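Local coordinates for protein putative lipase (Bacteroides thetaiotaomicron VPI-5482, PDB 3BZW) that probably acts as a serine esterase of the GDSL/SGNH hydrolase family, perhaps releasing fatty acids from lysophospholipids, at residues G26-Y31 with T60-G65; G33-D38 with R240-T245; E113-V118 with M128-K133; L166-R171 with A197-I202. All blocks are in the same frame, centred on the assembly; numbering follows the deposited sequence.

Interaction 1: G26-Y31 with T60-G65; sequences GKKVGY and TPFVYG
Tyr31 and Pro61 make the tight part of this contact between two adjacent parallel strands of a beta-alpha-beta unit. Tyr31 CE1 comes within 3.5 Å of Pro61 CB, and Pro61 CA lies in the ring plane, at its edge. Val29 CG1 sits 3.7 Å over one face of the same ring, towards the rim. Proline is tolerated at this place because the pairing uses the amides of Thr60 and Phe62, as in the 2.8 Å hydrogen bond from Phe62 N to Val29 O. The other face, at the start of the strands, is partly open to solvent. There Lys28 and Thr60 lie side by side, pointing the same way, with Lys28 CG 3.9 Å from Thr60 CB, while Lys28 CD touches Phe62 CZ at 4.0 Å. Thr60 OG1 holds a water at 2.7 Å (water 1), which also bonds weakly to Gly26 O. An alanine in place of Lys28 would probably leave Thr60 CB and Phe62 CZ without this aliphatic contact. Helix 49-57 covers the Tyr31 and Pro61 face through Trp50, His85 of helix 74-85 stacks on Phe62, and strand 91-95 pairs with the far edge of strand 28-33.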
loop_
_atom_site.group_PDB
_atom_site.type_symbol
_atom_site.label_atom_id
_atom_site.label_comp_id
_atom_site.label_asym_id
_atom_site.label_seq_id
_atom_site.Cartn_x
_atom_site.Cartn_y
_atom_site.Cartn_z
ATOM N N GLY A 26 29.948 36.231 15.403
ATOM C CA GLY A 26 29.956 37.686 15.449
ATOM C C GLY A 26 28.827 38.416 14.744
ATOM O O GLY A 26 28.842 39.641 14.663
ATOM N N LYS A 27 27.840 37.681 14.244
ATOM C CA LYS A 27 26.729 38.305 13.536
ATOM C C LYS A 27 25.632 38.828 14.460
ATOM O O LYS A 27 25.582 38.493 15.643
ATOM C CB LYS A 27 26.125 37.317 12.537
ATOM C CG LYS A 27 27.121 36.786 11.514
ATOM C CD LYS A 27 27.782 37.907 10.724
ATOM C CE LYS A 27 28.759 37.338 9.703
ATOM N NZ LYS A 27 29.567 38.404 9.041
ATOM N N LYS A 28 24.760 39.665 13.908
ATOM C CA LYS A 28 23.658 40.220 14.675
ATOM C C LYS A 28 22.391 39.533 14.193
ATOM O O LYS A 28 22.066 39.566 13.004
ATOM C CB LYS A 28 23.602 41.734 14.473
ATOM C CG LYS A 28 24.953 42.366 14.799
ATOM C CD LYS A 28 24.868 43.831 15.134
ATOM C CE LYS A 28 26.244 44.331 15.564
ATOM N NZ LYS A 28 26.203 45.739 16.032
ATOM N N VAL A 29 21.684 38.901 15.122
ATOM C CA VAL A 29 20.484 38.149 14.781
ATOM C C VAL A 29 19.198 38.606 15.454
ATOM O O VAL A 29 19.173 38.914 16.647
ATOM C CB VAL A 29 20.686 36.645 15.106
ATOM C CG1 VAL A 29 19.439 35.858 14.732
ATOM C CG2 VAL A 29 21.902 36.107 14.356
ATOM N N GLY A 30 18.124 38.643 14.673
ATOM C CA GLY A 30 16.832 39.019 15.212
ATOM C C GLY A 30 16.096 37.743 15.572
ATOM O O GLY A 30 16.025 36.823 14.758
ATOM N N TYR A 31 15.559 37.669 16.786
ATOM C CA TYR A 31 14.838 36.475 17.213
ATOM C C TYR A 31 13.349 36.752 17.387
ATOM O O TYR A 31 12.935 37.464 18.304
ATOM C CB TYR A 31 15.422 35.941 18.524
ATOM C CG TYR A 31 16.877 35.520 18.435
ATOM C CD1 TYR A 31 17.910 36.440 18.628
ATOM C CD2 TYR A 31 17.218 34.195 18.174
ATOM C CE1 TYR A 31 19.251 36.046 18.569
ATOM C CE2 TYR A 31 18.549 33.791 18.109
ATOM C CZ TYR A 31 19.561 34.717 18.309
ATOM O OH TYR A 31 20.874 34.303 18.267
ATOM N N THR A 60 25.043 39.068 18.529
ATOM C CA THR A 60 24.242 40.104 19.176
ATOM C C THR A 60 22.771 39.787 18.934
ATOM O O THR A 60 22.327 39.687 17.792
ATOM C CB THR A 60 24.560 41.500 18.607
ATOM O OG1 THR A 60 25.921 41.836 18.902
ATOM C CG2 THR A 60 23.639 42.550 19.222
ATOM N N PRO A 61 21.994 39.628 20.012
ATOM C CA PRO A 61 20.575 39.313 19.850
ATOM C C PRO A 61 19.606 40.492 19.907
ATOM O O PRO A 61 19.672 41.323 20.809
ATOM C CB PRO A 61 20.330 38.340 20.992
ATOM C CG PRO A 61 21.125 38.982 22.105
ATOM C CD PRO A 61 22.414 39.444 21.417
ATOM N N PHE A 62 18.717 40.563 18.925
ATOM C CA PHE A 62 17.676 41.581 18.894
ATOM C C PHE A 62 16.436 40.699 19.075
ATOM O O PHE A 62 15.937 40.102 18.120
ATOM C CB PHE A 62 17.650 42.304 17.543
ATOM C CG PHE A 62 18.922 43.052 17.224
ATOM C CD1 PHE A 62 19.557 43.830 18.193
ATOM C CD2 PHE A 62 19.464 43.010 15.944
ATOM C CE1 PHE A 62 20.711 44.552 17.886
ATOM C CE2 PHE A 62 20.618 43.729 15.627
ATOM C CZ PHE A 62 21.241 44.501 16.603
ATOM N N VAL A 63 15.960 40.606 20.312
ATOM C CA VAL A 63 14.830 39.739 20.642
ATOM C C VAL A 63 13.464 40.404 20.663
ATOM O O VAL A 63 13.251 41.400 21.355
ATOM C CB VAL A 63 15.064 39.056 22.010
ATOM C CG1 VAL A 63 13.957 38.058 22.295
ATOM C CG2 VAL A 63 16.424 38.376 22.021
ATOM N N TYR A 64 12.528 39.826 19.916
ATOM C CA TYR A 64 11.182 40.367 19.837
ATOM C C TYR A 64 10.106 39.389 20.289
ATOM O O TYR A 64 8.933 39.746 20.382
ATOM C CB TYR A 64 10.926 40.852 18.406
ATOM C CG TYR A 64 11.760 42.070 18.102
ATOM C CD1 TYR A 64 11.337 43.337 18.495
ATOM C CD2 TYR A 64 13.031 41.946 17.545
ATOM C CE1 TYR A 64 12.160 44.449 18.350
ATOM C CE2 TYR A 64 13.864 43.053 17.395
ATOM C CZ TYR A 64 13.422 44.300 17.804
ATOM O OH TYR A 64 14.254 45.393 17.697
ATOM N N GLY A 65 10.513 38.159 20.592
ATOM C CA GLY A 65 9.554 37.167 21.043
ATOM C C GLY A 65 8.846 37.608 22.311
ATOM O O GLY A 65 9.463 38.155 23.224
HETATM O O HOH W 1 27.775 40.501 17.481
#

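Interaction 2: G33-D38 with R240-T245; sequences GDSITD and RLHPDT. With ACT (acetate ion), chain G.
Ile36, His242 and Pro243 carry most of this contact, which joins the Gly33-Asp34-Ser35 motif of a GDSL hydrolase to the loop bearing the family's Asp-x-x-His motif. By that pattern Ser35 is probably the nucleophile and His242 its base, with Asp239 hydrogen-bonded to His242 ND1. Ile36 supplies the apolar part of the contact. Its CD1 lies 3.8 Å from Pro243 CD, the two side chains crossing at about a right angle, and its CG1 meets the His242 ring edge at CD2, 4.1 Å away. A branched aliphatic residue suits the place, since Met251 and Phe95 enclose it further. The rigid Pro243 ring gives Ile36 an apolar surface directly after the histidine. Ser35 OG stands 3.6 Å from His242 NE2 without a hydrogen bond between them; an acetate, probably from the crystallisation liquor, bridges the two residues, bonded to Ser35 N and His242 NE2. Its further bonds to Gly68 N and Asn99 ND2 are consistent with an oxyanion hole. Asp34 turns CG between its backbone N and carbonyl carbon (chi1 50°), and OD1 closes an Asx turn by accepting from Ile36 N at 3.1 Å. An alanine in place of Asp34 would probably leave Ile36 N without that acceptor and let the turn bearing Ser35 shift. Acetate O receives the NE2 hydrogen of His242 at 2.9 Å, with an angle of 168°.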
loop_
_atom_site.group_PDB
_atom_site.type_symbol
_atom_site.label_atom_id
_atom_site.label_comp_id
_atom_site.label_asym_id
_atom_site.label_seq_id
_atom_site.Cartn_x
_atom_site.Cartn_y
_atom_site.Cartn_z
ATOM N N GLY A 33 9.430 35.311 17.951
ATOM C CA GLY A 33 8.732 34.166 18.518
ATOM C C GLY A 33 7.790 34.408 19.688
ATOM O O GLY A 33 7.119 35.441 19.769
ATOM N N ASP A 34 7.741 33.437 20.599
ATOM C CA ASP A 34 6.864 33.507 21.761
ATOM C C ASP A 34 7.606 33.473 23.098
ATOM O O ASP A 34 8.743 33.928 23.198
ATOM C CB ASP A 34 5.825 32.374 21.709
ATOM C CG ASP A 34 6.452 31.008 21.460
ATOM O OD1 ASP A 34 7.529 30.727 22.026
ATOM O OD2 ASP A 34 5.862 30.209 20.703
ATOM N N SER A 35 6.958 32.932 24.127
ATOM C CA SER A 35 7.562 32.885 25.458
ATOM C C SER A 35 8.875 32.114 25.540
ATOM O O SER A 35 9.733 32.428 26.368
ATOM C CB SER A 35 6.567 32.306 26.468
ATOM O OG SER A 35 7.132 32.249 27.763
ATOM N N ILE A 36 9.039 31.108 24.693
ATOM C CA ILE A 36 10.263 30.318 24.721
ATOM C C ILE A 36 11.454 31.166 24.264
ATOM O O ILE A 36 12.611 30.817 24.502
ATOM C CB ILE A 36 10.098 29.034 23.867
ATOM C CG1 ILE A 36 9.019 28.151 24.513
ATOM C CG2 ILE A 36 11.417 28.274 23.775
ATOM C CD1 ILE A 36 8.821 26.795 23.861
ATOM N N THR A 37 11.153 32.300 23.640
ATOM C CA THR A 37 12.175 33.229 23.165
ATOM C C THR A 37 12.190 34.501 24.035
ATOM O O THR A 37 13.228 35.152 24.189
ATOM C CB THR A 37 11.915 33.607 21.684
ATOM O OG1 THR A 37 12.217 32.479 20.847
ATOM C CG2 THR A 37 12.769 34.793 21.264
ATOM N N ASP A 38 11.033 34.830 24.606
ATOM C CA ASP A 38 10.853 36.010 25.463
ATOM C C ASP A 38 11.848 36.035 26.631
ATOM O O ASP A 38 11.941 35.078 27.403
ATOM C CB ASP A 38 9.424 36.008 26.018
ATOM C CG ASP A 38 9.035 37.313 26.701
ATOM O OD1 ASP A 38 9.924 38.078 27.141
ATOM O OD2 ASP A 38 7.816 37.560 26.811
ATOM N N ARG A 240 5.205 21.718 31.575
ATOM C CA ARG A 240 5.976 20.807 30.743
ATOM C C ARG A 240 5.951 21.347 29.316
ATOM O O ARG A 240 6.075 20.593 28.348
ATOM C CB ARG A 240 5.370 19.399 30.798
ATOM C CG ARG A 240 5.282 18.837 32.207
ATOM C CD ARG A 240 4.800 17.396 32.217
ATOM N NE ARG A 240 4.509 16.951 33.578
ATOM C CZ ARG A 240 4.082 15.735 33.892
ATOM N NH1 ARG A 240 3.896 14.829 32.940
ATOM N NH2 ARG A 240 3.833 15.428 35.161
ATOM N N LEU A 241 5.782 22.665 29.210
ATOM C CA LEU A 241 5.737 23.364 27.924
ATOM C C LEU A 241 6.999 24.199 27.711
ATOM O O LEU A 241 7.656 24.098 26.676
ATOM C CB LEU A 241 4.505 24.281 27.862
ATOM C CG LEU A 241 4.445 25.353 26.761
ATOM C CD1 LEU A 241 4.386 24.688 25.384
ATOM C CD2 LEU A 241 3.223 26.242 26.973
ATOM N N HIS A 242 7.342 25.019 28.699
ATOM C CA HIS A 242 8.523 25.866 28.585
ATOM C C HIS A 242 9.805 25.194 29.066
ATOM O O HIS A 242 9.877 24.681 30.184
ATOM C CB HIS A 242 8.323 27.170 29.361
ATOM C CG HIS A 242 7.080 27.915 28.982
ATOM N ND1 HIS A 242 6.007 28.056 29.835
ATOM C CD2 HIS A 242 6.750 28.579 27.849
ATOM C CE1 HIS A 242 5.071 28.779 29.246
ATOM N NE2 HIS A 242 5.497 29.110 28.040
ATOM N N PRO A 243 10.838 25.183 28.213
ATOM C CA PRO A 243 12.116 24.572 28.580
ATOM C C PRO A 243 12.775 25.354 29.720
ATOM O O PRO A 243 12.563 26.568 29.854
ATOM C CB PRO A 243 12.929 24.681 27.292
ATOM C CG PRO A 243 11.883 24.634 26.220
ATOM C CD PRO A 243 10.817 25.534 26.783
ATOM N N ASP A 244 13.550 24.666 30.553
ATOM C CA ASP A 244 14.262 25.363 31.615
ATOM C C ASP A 244 15.617 25.706 31.010
ATOM O O ASP A 244 15.838 25.473 29.819
ATOM C CB ASP A 244 14.428 24.493 32.870
ATOM C CG ASP A 244 15.042 23.136 32.585
ATOM O OD1 ASP A 244 15.657 22.940 31.514
ATOM O OD2 ASP A 244 14.918 22.251 33.466
ATOM N N THR A 245 16.519 26.261 31.812
ATOM C CA THR A 245 17.833 26.629 31.309
ATOM C C THR A 245 18.537 25.442 30.652
ATOM O O THR A 245 19.136 25.587 29.580
ATOM C CB THR A 245 18.709 27.211 32.443
ATOM O OG1 THR A 245 18.210 28.509 32.799
ATOM C CG2 THR A 245 20.163 27.329 32.001
HETATM C C ACT G . 4.244 30.561 25.004
HETATM O O ACT G . 3.797 30.390 26.124
HETATM O OXT ACT G . 4.193 31.667 24.493
HETATM C CH3 ACT G . 4.875 29.413 24.258
#

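Interaction 3: E113-V118 with M128-K133; sequences EQEEQV and MVTRKK
Lys132 pairs with Glu115 on one face of a two-stranded antiparallel beta hairpin that extends far from the body of the chain, and Glu113 reaches across to it. The Lys132 side chain can be followed outward. CB passes Glu115 OE2 at 3.8 Å. CG, anti to the backbone N (chi1 -179°), packs against Glu113 CB and OE1. CD comes closest, 3.1 Å from Glu113 OE1, and after a bend at chi3 (-65°) CE lies 3.7 Å from Glu115 OE2. NZ ends 4.3 Å from Glu113 OE1, too far for a salt bridge, although the two acids probably give it a favourable electrostatic setting. Glu113 OE1 has its hydrogen-bond partner in Tyr194 of a second subunit.

Further along this face Gln117 and Thr130 form a side-chain link: Gln117 NE2 donates to Thr130 OG1 at 2.7 Å, with the hydroxyl oxygen in the plane of the amide. Long polar chains suit such an exposed ribbon, since their methylenes cover the partner strand while their ends remain polar. On the opposite face, which also carries Gln114, Glu116 and Lys133, Val118 CG1 lies 3.9 Å from Val129 CG2, a small apolar patch. Tyr187 of the second subunit packs on Val118 and makes a cation-pi contact with Lys133, whose NZ is hydrogen-bonded to Ser186 OG of that subunit, so this part of the hairpin lies in a subunit interface. Paired backbone bonds at Gln114-Lys133, Glu116-Arg131 and Val118-Val129 set the register. Val129 CG2 also sits 3.6 Å above the centre of the Arg131 guanidinium, whose NH1 donates to Thr130 O.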
loop_
_atom_site.group_PDB
_atom_site.type_symbol
_atom_site.label_atom_id
_atom_site.label_comp_id
_atom_site.label_asym_id
_atom_site.label_seq_id
_atom_site.Cartn_x
_atom_site.Cartn_y
_atom_site.Cartn_z
ATOM N N GLU A 113 -7.432 28.410 -6.212
ATOM C CA GLU A 113 -7.070 28.204 -7.615
ATOM C C GLU A 113 -8.242 28.449 -8.547
ATOM O O GLU A 113 -9.396 28.299 -8.159
ATOM C CB GLU A 113 -6.587 26.769 -7.853
ATOM C CG GLU A 113 -5.457 26.290 -6.966
ATOM C CD GLU A 113 -5.227 24.793 -7.109
ATOM O OE1 GLU A 113 -4.460 24.372 -8.007
ATOM O OE2 GLU A 113 -5.837 24.032 -6.328
ATOM N N GLN A 114 -7.932 28.814 -9.787
ATOM C CA GLN A 114 -8.953 29.039 -10.801
ATOM C C GLN A 114 -8.312 29.078 -12.182
ATOM O O GLN A 114 -7.143 29.445 -12.328
ATOM C CB GLN A 114 -9.718 30.343 -10.532
ATOM C CG GLN A 114 -8.892 31.610 -10.616
ATOM C CD GLN A 114 -9.725 32.854 -10.345
ATOM O OE1 GLN A 114 -10.679 33.148 -11.067
ATOM N NE2 GLN A 114 -9.369 33.589 -9.296
ATOM N N GLU A 115 -9.072 28.669 -13.192
ATOM C CA GLU A 115 -8.569 28.675 -14.559
ATOM C C GLU A 115 -8.392 30.124 -14.982
ATOM O O GLU A 115 -9.252 30.960 -14.721
ATOM C CB GLU A 115 -9.559 27.985 -15.503
ATOM C CG GLU A 115 -9.763 26.500 -15.251
ATOM C CD GLU A 115 -8.474 25.708 -15.331
ATOM O OE1 GLU A 115 -7.641 26.004 -16.213
ATOM O OE2 GLU A 115 -8.297 24.778 -14.516
ATOM N N GLU A 116 -7.272 30.419 -15.630
ATOM C CA GLU A 116 -6.985 31.773 -16.084
ATOM C C GLU A 116 -6.421 31.752 -17.497
ATOM O O GLU A 116 -5.885 30.740 -17.950
ATOM C CB GLU A 116 -5.954 32.441 -15.168
ATOM C CG GLU A 116 -6.425 32.774 -13.760
ATOM C CD GLU A 116 -7.496 33.847 -13.738
ATOM O OE1 GLU A 116 -7.426 34.776 -14.571
ATOM O OE2 GLU A 116 -8.398 33.770 -12.878
ATOM N N GLN A 117 -6.559 32.875 -18.192
ATOM C CA GLN A 117 -6.026 33.016 -19.536
ATOM C C GLN A 117 -4.678 33.687 -19.350
ATOM O O GLN A 117 -4.570 34.660 -18.602
ATOM C CB GLN A 117 -6.931 33.910 -20.388
ATOM C CG GLN A 117 -8.282 33.302 -20.681
ATOM C CD GLN A 117 -8.158 31.990 -21.418
ATOM O OE1 GLN A 117 -7.735 31.952 -22.574
ATOM N NE2 GLN A 117 -8.516 30.901 -20.751
ATOM N N VAL A 118 -3.650 33.166 -20.013
ATOM C CA VAL A 118 -2.314 33.734 -19.893
ATOM C C VAL A 118 -1.518 33.551 -21.182
ATOM O O VAL A 118 -1.686 32.558 -21.889
ATOM C CB VAL A 118 -1.533 33.072 -18.715
ATOM C CG1 VAL A 118 -1.243 31.608 -19.029
ATOM C CG2 VAL A 118 -0.240 33.831 -18.446
HETATM N N MSE A 128 -2.781 33.397 -26.152
HETATM C CA MSE A 128 -3.496 33.185 -24.903
HETATM C C MSE A 128 -3.860 31.715 -24.721
HETATM O O MSE A 128 -4.446 31.096 -25.610
HETATM C CB MSE A 128 -4.766 34.039 -24.883
HETATM C CG MSE A 128 -4.551 35.477 -24.437
HETATM SE SE MSE A 128 -4.266 35.549 -22.541
HETATM C CE MSE A 128 -2.671 36.551 -22.459
ATOM N N VAL A 129 -3.508 31.165 -23.566
ATOM C CA VAL A 129 -3.801 29.770 -23.260
ATOM C C VAL A 129 -4.439 29.663 -21.879
ATOM O O VAL A 129 -4.255 30.538 -21.032
ATOM C CB VAL A 129 -2.518 28.907 -23.291
ATOM C CG1 VAL A 129 -1.834 29.050 -24.640
ATOM C CG2 VAL A 129 -1.577 29.319 -22.172
ATOM N N THR A 130 -5.191 28.589 -21.658
ATOM C CA THR A 130 -5.854 28.377 -20.379
ATOM C C THR A 130 -4.980 27.560 -19.436
ATOM O O THR A 130 -4.592 26.439 -19.753
ATOM C CB THR A 130 -7.189 27.640 -20.565
ATOM O OG1 THR A 130 -8.019 28.374 -21.474
ATOM C CG2 THR A 130 -7.906 27.500 -19.228
ATOM N N ARG A 131 -4.677 28.129 -18.274
ATOM C CA ARG A 131 -3.848 27.450 -17.284
ATOM C C ARG A 131 -4.383 27.698 -15.883
ATOM O O ARG A 131 -4.838 28.799 -15.569
ATOM C CB ARG A 131 -2.404 27.959 -17.363
ATOM C CG ARG A 131 -1.697 27.691 -18.680
ATOM C CD ARG A 131 -1.217 26.250 -18.784
ATOM N NE ARG A 131 -0.471 26.018 -20.018
ATOM C CZ ARG A 131 -1.022 25.792 -21.207
ATOM N NH1 ARG A 131 -2.341 25.757 -21.344
ATOM N NH2 ARG A 131 -0.248 25.610 -22.268
ATOM N N LYS A 132 -4.341 26.672 -15.039
ATOM C CA LYS A 132 -4.804 26.835 -13.670
ATOM C C LYS A 132 -3.785 27.726 -12.965
ATOM O O LYS A 132 -2.580 27.490 -13.062
ATOM C CB LYS A 132 -4.896 25.477 -12.968
ATOM C CG LYS A 132 -5.409 25.563 -11.535
ATOM C CD LYS A 132 -5.501 24.192 -10.875
ATOM C CE LYS A 132 -6.537 23.308 -11.554
ATOM N NZ LYS A 132 -6.711 22.017 -10.826
ATOM N N LYS A 133 -4.267 28.757 -12.279
ATOM C CA LYS A 133 -3.395 29.682 -11.564
ATOM C C LYS A 133 -3.745 29.650 -10.084
ATOM O O LYS A 133 -4.923 29.603 -9.720
ATOM C CB LYS A 133 -3.578 31.110 -12.088
ATOM C CG LYS A 133 -2.563 32.116 -11.546
ATOM C CD LYS A 133 -2.957 33.550 -11.883
ATOM C CE LYS A 133 -1.790 34.525 -11.689
ATOM N NZ LYS A 133 -1.258 34.530 -10.299
#

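Interaction 4: L166-R171 with A197-I202; sequences LTPLHR and AYVQAI
Thr167 and Pro168 rest on Val199 and Ile202, joining the loop that leaves strand 162-166 to helix 195-210 within a beta-alpha-beta crossover of the central parallel sheet. Leu166, the last residue of the strand, points its side chain away from the helix, where it touches Ile214; towards the helix it offers its carbonyl O, 4.1 Å from Ile202 CD1. Thr167 follows and divides its branches. With OG1 placed between the backbone N and the carbonyl carbon (chi1 51°), the hydroxyl bonds to Asp215 and Asn217, while CG2 is left to face the helix. That methyl lies 3.9 Å from Ile202 CG2 and 3.8 Å from Val199 O, and Thr167 CB meets Val199 CG1 at 4.0 Å. Threonine suits the spot because one residue supplies both a buried polar link and an apolar contact. Pro168 then presents its ring to the helix, CG and CD foremost, and its carbonyl is taken by Asn217 ND2. Its O also lies 4.1 Å from Val199 CG2. Beyond it the chain leaves the helix, and Leu169 packs on Phe216. No hydrogen bond crosses between the two segments: branched aliphatic residues one helical turn apart, Val199 and Ile202, pack against Thr167 and Pro168. Pro168 and Ile202 meet tip to tip, with Pro168 CD only 3.4 Å from Ile202 CD1, tighter than usual for two carbons.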
loop_
_atom_site.group_PDB
_atom_site.type_symbol
_atom_site.label_atom_id
_atom_site.label_comp_id
_atom_site.label_asym_id
_atom_site.label_seq_id
_atom_site.Cartn_x
_atom_site.Cartn_y
_atom_site.Cartn_z
ATOM N N LEU A 166 12.076 27.876 12.461
ATOM C CA LEU A 166 12.304 26.761 13.372
ATOM C C LEU A 166 10.940 26.172 13.721
ATOM O O LEU A 166 10.000 26.908 14.026
ATOM C CB LEU A 166 12.988 27.238 14.659
ATOM C CG LEU A 166 14.304 28.013 14.557
ATOM C CD1 LEU A 166 14.814 28.314 15.964
ATOM C CD2 LEU A 166 15.327 27.212 13.781
ATOM N N THR A 167 10.830 24.849 13.674
ATOM C CA THR A 167 9.573 24.200 14.009
ATOM C C THR A 167 9.387 24.172 15.525
ATOM O O THR A 167 10.356 24.116 16.284
ATOM C CB THR A 167 9.509 22.747 13.473
ATOM O OG1 THR A 167 10.686 22.030 13.865
ATOM C CG2 THR A 167 9.391 22.744 11.951
ATOM N N PRO A 168 8.129 24.217 15.984
ATOM C CA PRO A 168 7.786 24.198 17.410
ATOM C C PRO A 168 8.286 22.924 18.097
ATOM O O PRO A 168 8.381 21.866 17.468
ATOM C CB PRO A 168 6.261 24.280 17.399
ATOM C CG PRO A 168 5.963 25.031 16.124
ATOM C CD PRO A 168 6.927 24.392 15.153
ATOM N N LEU A 169 8.603 23.034 19.383
ATOM C CA LEU A 169 9.096 21.895 20.160
ATOM C C LEU A 169 7.955 21.004 20.635
ATOM O O LEU A 169 6.815 21.453 20.722
ATOM C CB LEU A 169 9.856 22.387 21.395
ATOM C CG LEU A 169 11.009 23.367 21.182
ATOM C CD1 LEU A 169 11.558 23.811 22.532
ATOM C CD2 LEU A 169 12.090 22.703 20.344
ATOM N N HIS A 170 8.268 19.744 20.935
ATOM C CA HIS A 170 7.259 18.833 21.462
ATOM C C HIS A 170 6.828 19.489 22.769
ATOM O O HIS A 170 7.604 20.219 23.385
ATOM C CB HIS A 170 7.848 17.440 21.720
ATOM C CG HIS A 170 7.834 16.552 20.511
ATOM N ND1 HIS A 170 8.734 16.686 19.477
ATOM C CD2 HIS A 170 6.989 15.558 20.148
ATOM C CE1 HIS A 170 8.445 15.813 18.527
ATOM N NE2 HIS A 170 7.390 15.117 18.909
ATOM N N ARG A 171 5.601 19.227 23.197
ATOM C CA ARG A 171 5.083 19.874 24.394
ATOM C C ARG A 171 4.168 18.985 25.213
ATOM O O ARG A 171 3.463 18.142 24.667
ATOM C CB ARG A 171 4.305 21.118 23.975
ATOM C CG ARG A 171 3.297 20.833 22.865
ATOM C CD ARG A 171 2.476 22.060 22.529
ATOM N NE ARG A 171 1.557 22.383 23.611
ATOM C CZ ARG A 171 1.091 23.601 23.856
ATOM N NH1 ARG A 171 1.460 24.623 23.092
ATOM N NH2 ARG A 171 0.261 23.797 24.869
ATOM N N ALA A 197 0.126 19.058 12.932
ATOM C CA ALA A 197 -0.293 19.915 11.827
ATOM C C ALA A 197 0.427 21.256 11.817
ATOM O O ALA A 197 0.736 21.794 10.754
ATOM C CB ALA A 197 -1.798 20.139 11.890
ATOM N N TYR A 198 0.699 21.787 13.004
ATOM C CA TYR A 198 1.359 23.077 13.125
ATOM C C TYR A 198 2.860 22.969 12.894
ATOM O O TYR A 198 3.500 23.934 12.502
ATOM C CB TYR A 198 1.036 23.680 14.494
ATOM C CG TYR A 198 -0.454 23.864 14.679
ATOM C CD1 TYR A 198 -1.080 25.070 14.338
ATOM C CD2 TYR A 198 -1.257 22.800 15.094
ATOM C CE1 TYR A 198 -2.471 25.204 14.398
ATOM C CE2 TYR A 198 -2.646 22.924 15.157
ATOM C CZ TYR A 198 -3.245 24.123 14.804
ATOM O OH TYR A 198 -4.617 24.226 14.831
ATOM N N VAL A 199 3.410 21.783 13.125
ATOM C CA VAL A 199 4.826 21.536 12.903
ATOM C C VAL A 199 5.037 21.325 11.398
ATOM O O VAL A 199 5.915 21.933 10.780
ATOM C CB VAL A 199 5.283 20.267 13.669
ATOM C CG1 VAL A 199 6.690 19.876 13.256
ATOM C CG2 VAL A 199 5.224 20.524 15.169
ATOM N N GLN A 200 4.203 20.474 10.811
ATOM C CA GLN A 200 4.309 20.161 9.391
ATOM C C GLN A 200 4.093 21.343 8.449
ATOM O O GLN A 200 4.761 21.441 7.420
ATOM C CB GLN A 200 3.355 19.020 9.037
ATOM C CG GLN A 200 3.707 17.688 9.717
ATOM C CD GLN A 200 5.144 17.247 9.464
ATOM O OE1 GLN A 200 5.613 17.241 8.325
ATOM N NE2 GLN A 200 5.846 16.863 10.531
ATOM N N ALA A 201 3.175 22.242 8.794
ATOM C CA ALA A 201 2.906 23.405 7.947
ATOM C C ALA A 201 4.167 24.255 7.798
ATOM O O ALA A 201 4.437 24.807 6.730
ATOM C CB ALA A 201 1.779 24.244 8.541
ATOM N N ILE A 202 4.936 24.371 8.874
ATOM C CA ILE A 202 6.161 25.150 8.814
ATOM C C ILE A 202 7.164 24.437 7.903
ATOM O O ILE A 202 7.789 25.063 7.041
ATOM C CB ILE A 202 6.757 25.355 10.222
ATOM C CG1 ILE A 202 5.827 26.256 11.045
ATOM C CG2 ILE A 202 8.135 25.998 10.120
ATOM C CD1 ILE A 202 6.220 26.384 12.509
#

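In the fold
Interactions 2 and 4 are buried, interaction 1 partly so, and interaction 3 lies on the surface. Interaction 1 uses strand 28-33 and interaction 2 the loop that leaves it, and they touch where Thr37 packs against Tyr31, Val63 and Gly65. Interaction 4 borders interaction 2 through Leu169, which meets Pro243 and Ile36, so the probable active site is backed by loops at the ends of two sheet strands. Backbone hydrogen bonds dominate interactions 1 and 3, parallel in one and antiparallel in the other, whereas none joins the segments directly in 2 or 4; both have apolar contacts, and 2 adds the polar Ser35 and His242 pair. Interaction 3, centred about 46 Å from the centre of interaction 2, is rich in charged residues and engages neighbouring subunits.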